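Local coordinates for protein glutathione S-transferase delta (Bombyx mori, PDB 3VK9) that probably transfers glutathione to electrophilic substrates, as a homodimeric glutathione transferase of the delta class, at residues 4-9 with 31-36. Residues are numbered along the deposited sequence; the frame is centred on the assembly and turned at random.
Sequences DLYYVP and KLVDLH
The first beta-alpha-beta unit of the thioredoxin-like N-terminal domain closes here, Tyr6 and Tyr7 pairing in parallel with Lys31 and Leu32. Three backbone hydrogen bonds hold the pairing: Lys31 N to Leu5 O (2.8 Å), Tyr7 N to Lys31 O (3.2 Å) and, carrying it just past the end of strand 29-32, Val33 N to Tyr7 O (2.9 Å). On one face the side chains of Tyr6 and Lys31 run side by side. Lys31 CB sits over the phenol ring, 4.2 Å from the Tyr6 centroid, and a bend at chi3 (81°) turns the amine in, so that NZ donates to Tyr6 OH at 2.8 Å. Val33 CG1 packs against Tyr6 CB, near the plane of the ring at its edge. A leucine in place of Tyr6 would probably leave the Lys31 amine without its hydroxyl partner and its methylenes without a flat surface to lie along. On the other face Leu32 CD1 lies over the Tyr7 ring, a CH-pi contact, and touches Pro9 CD at 3.6 Å. Farther along, Val8 CG2 packs on Leu35 CD1 (3.9 Å). Helix 12-24, the crossover between the strands, packs on the Tyr7 face through Cys14 and Leu18; helix 43-48 meets Tyr6 through Leu48, and strand 56-59 flanks strand 4-7 across from strand 29-32.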
loop_
_atom_site.group_PDB
_atom_site.type_symbol
_atom_site.label_atom_id
_atom_site.label_comp_id
_atom_site.label_asym_id
_atom_site.label_seq_id
_atom_site.Cartn_x
_atom_site.Cartn_y
_atom_site.Cartn_z
ATOM N N ASP A 4 -5.448 -16.084 15.710
ATOM C CA ASP A 4 -5.254 -14.950 16.621
ATOM C C ASP A 4 -5.129 -13.618 15.890
ATOM O O ASP A 4 -4.504 -13.547 14.838
ATOM C CB ASP A 4 -4.003 -15.166 17.483
ATOM C CG ASP A 4 -4.084 -16.422 18.336
ATOM O OD1 ASP A 4 -3.011 -16.941 18.719
ATOM O OD2 ASP A 4 -5.215 -16.895 18.607
ATOM N N LEU A 5 -5.731 -12.576 16.451
ATOM C CA LEU A 5 -5.517 -11.213 15.976
ATOM C C LEU A 5 -5.020 -10.335 17.121
ATOM O O LEU A 5 -5.753 -10.062 18.065
ATOM C CB LEU A 5 -6.802 -10.620 15.398
ATOM C CG LEU A 5 -6.606 -9.241 14.761
ATOM C CD1 LEU A 5 -5.877 -9.391 13.437
ATOM C CD2 LEU A 5 -7.923 -8.474 14.555
ATOM N N TYR A 6 -3.765 -9.913 17.040
ATOM C CA TYR A 6 -3.230 -8.888 17.939
ATOM C C TYR A 6 -3.612 -7.501 17.441
ATOM O O TYR A 6 -3.346 -7.171 16.295
ATOM C CB TYR A 6 -1.715 -9.015 18.022
ATOM C CG TYR A 6 -1.291 -10.343 18.590
ATOM C CD1 TYR A 6 -1.187 -11.465 17.774
ATOM C CD2 TYR A 6 -1.023 -10.484 19.948
ATOM C CE1 TYR A 6 -0.805 -12.695 18.293
ATOM C CE2 TYR A 6 -0.649 -11.718 20.475
ATOM C CZ TYR A 6 -0.540 -12.817 19.641
ATOM O OH TYR A 6 -0.166 -14.047 20.156
ATOM N N TYR A 7 -4.216 -6.692 18.313
ATOM C CA TYR A 7 -4.777 -5.411 17.922
ATOM C C TYR A 7 -4.918 -4.440 19.109
ATOM O O TYR A 7 -4.752 -4.820 20.277
ATOM C CB TYR A 7 -6.185 -5.646 17.343
ATOM C CG TYR A 7 -7.232 -5.758 18.435
ATOM C CD1 TYR A 7 -7.174 -6.784 19.372
ATOM C CD2 TYR A 7 -8.249 -4.815 18.551
ATOM C CE1 TYR A 7 -8.113 -6.873 20.400
ATOM C CE2 TYR A 7 -9.199 -4.903 19.571
ATOM C CZ TYR A 7 -9.120 -5.933 20.487
ATOM O OH TYR A 7 -10.051 -6.018 21.488
ATOM N N VAL A 8 -5.228 -3.187 18.784
ATOM C CA VAL A 8 -5.824 -2.245 19.725
ATOM C C VAL A 8 -7.022 -1.658 18.991
ATOM O O VAL A 8 -6.977 -1.508 17.772
ATOM C CB VAL A 8 -4.858 -1.106 20.149
ATOM C CG1 VAL A 8 -3.745 -1.643 21.024
ATOM C CG2 VAL A 8 -4.288 -0.404 18.941
ATOM N N PRO A 9 -8.102 -1.344 19.721
ATOM C CA PRO A 9 -9.340 -0.891 19.069
ATOM C C PRO A 9 -9.240 0.478 18.394
ATOM O O PRO A 9 -9.985 0.719 17.454
ATOM C CB PRO A 9 -10.355 -0.856 20.222
ATOM C CG PRO A 9 -9.538 -0.728 21.443
ATOM C CD PRO A 9 -8.264 -1.482 21.177
ATOM N N LYS A 31 -6.641 -10.516 20.661
ATOM C CA LYS A 31 -5.633 -10.378 21.701
ATOM C C LYS A 31 -5.169 -8.934 21.799
ATOM O O LYS A 31 -4.377 -8.463 20.981
ATOM C CB LYS A 31 -4.455 -11.296 21.412
ATOM C CG LYS A 31 -4.864 -12.763 21.381
ATOM C CD LYS A 31 -3.647 -13.666 21.238
ATOM C CE LYS A 31 -2.963 -13.873 22.592
ATOM N NZ LYS A 31 -1.665 -14.619 22.481
ATOM N N LEU A 32 -5.667 -8.241 22.815
ATOM C CA LEU A 32 -5.374 -6.830 22.996
ATOM C C LEU A 32 -3.884 -6.665 23.234
ATOM O O LEU A 32 -3.323 -7.378 24.046
ATOM C CB LEU A 32 -6.147 -6.318 24.200
ATOM C CG LEU A 32 -6.174 -4.805 24.361
ATOM C CD1 LEU A 32 -6.882 -4.215 23.162
ATOM C CD2 LEU A 32 -6.894 -4.438 25.658
ATOM N N VAL A 33 -3.221 -5.764 22.511
ATOM C CA VAL A 33 -1.832 -5.473 22.853
ATOM C C VAL A 33 -1.636 -4.119 23.544
ATOM O O VAL A 33 -2.230 -3.110 23.163
ATOM C CB VAL A 33 -0.790 -5.683 21.705
ATOM C CG1 VAL A 33 -1.373 -6.434 20.533
ATOM C CG2 VAL A 33 -0.148 -4.375 21.300
ATOM N N ASP A 34 -0.806 -4.131 24.584
ATOM C CA ASP A 34 -0.518 -2.939 25.369
ATOM C C ASP A 34 0.506 -2.049 24.648
ATOM O O ASP A 34 1.663 -1.951 25.068
ATOM C CB ASP A 34 -0.005 -3.362 26.751
ATOM C CG ASP A 34 0.051 -2.208 27.732
ATOM O OD1 ASP A 34 0.479 -2.437 28.882
ATOM O OD2 ASP A 34 -0.322 -1.078 27.346
ATOM N N LEU A 35 0.088 -1.420 23.551
ATOM C CA LEU A 35 0.984 -0.547 22.791
ATOM C C LEU A 35 1.459 0.612 23.653
ATOM O O LEU A 35 2.616 1.013 23.592
ATOM C CB LEU A 35 0.284 0.012 21.552
ATOM C CG LEU A 35 0.101 -0.849 20.309
ATOM C CD1 LEU A 35 -0.455 0.010 19.184
ATOM C CD2 LEU A 35 1.402 -1.503 19.884
ATOM N N HIS A 36 0.543 1.140 24.459
ATOM C CA HIS A 36 0.788 2.303 25.301
ATOM C C HIS A 36 2.016 2.131 26.185
ATOM O O HIS A 36 2.685 3.110 26.516
ATOM C CB HIS A 36 -0.444 2.574 26.165
ATOM C CG HIS A 36 -0.339 3.806 27.009
ATOM N ND1 HIS A 36 0.061 5.025 26.504
ATOM C CD2 HIS A 36 -0.602 4.010 28.323
ATOM C CE1 HIS A 36 0.046 5.926 27.471
ATOM N NE2 HIS A 36 -0.354 5.336 28.584
#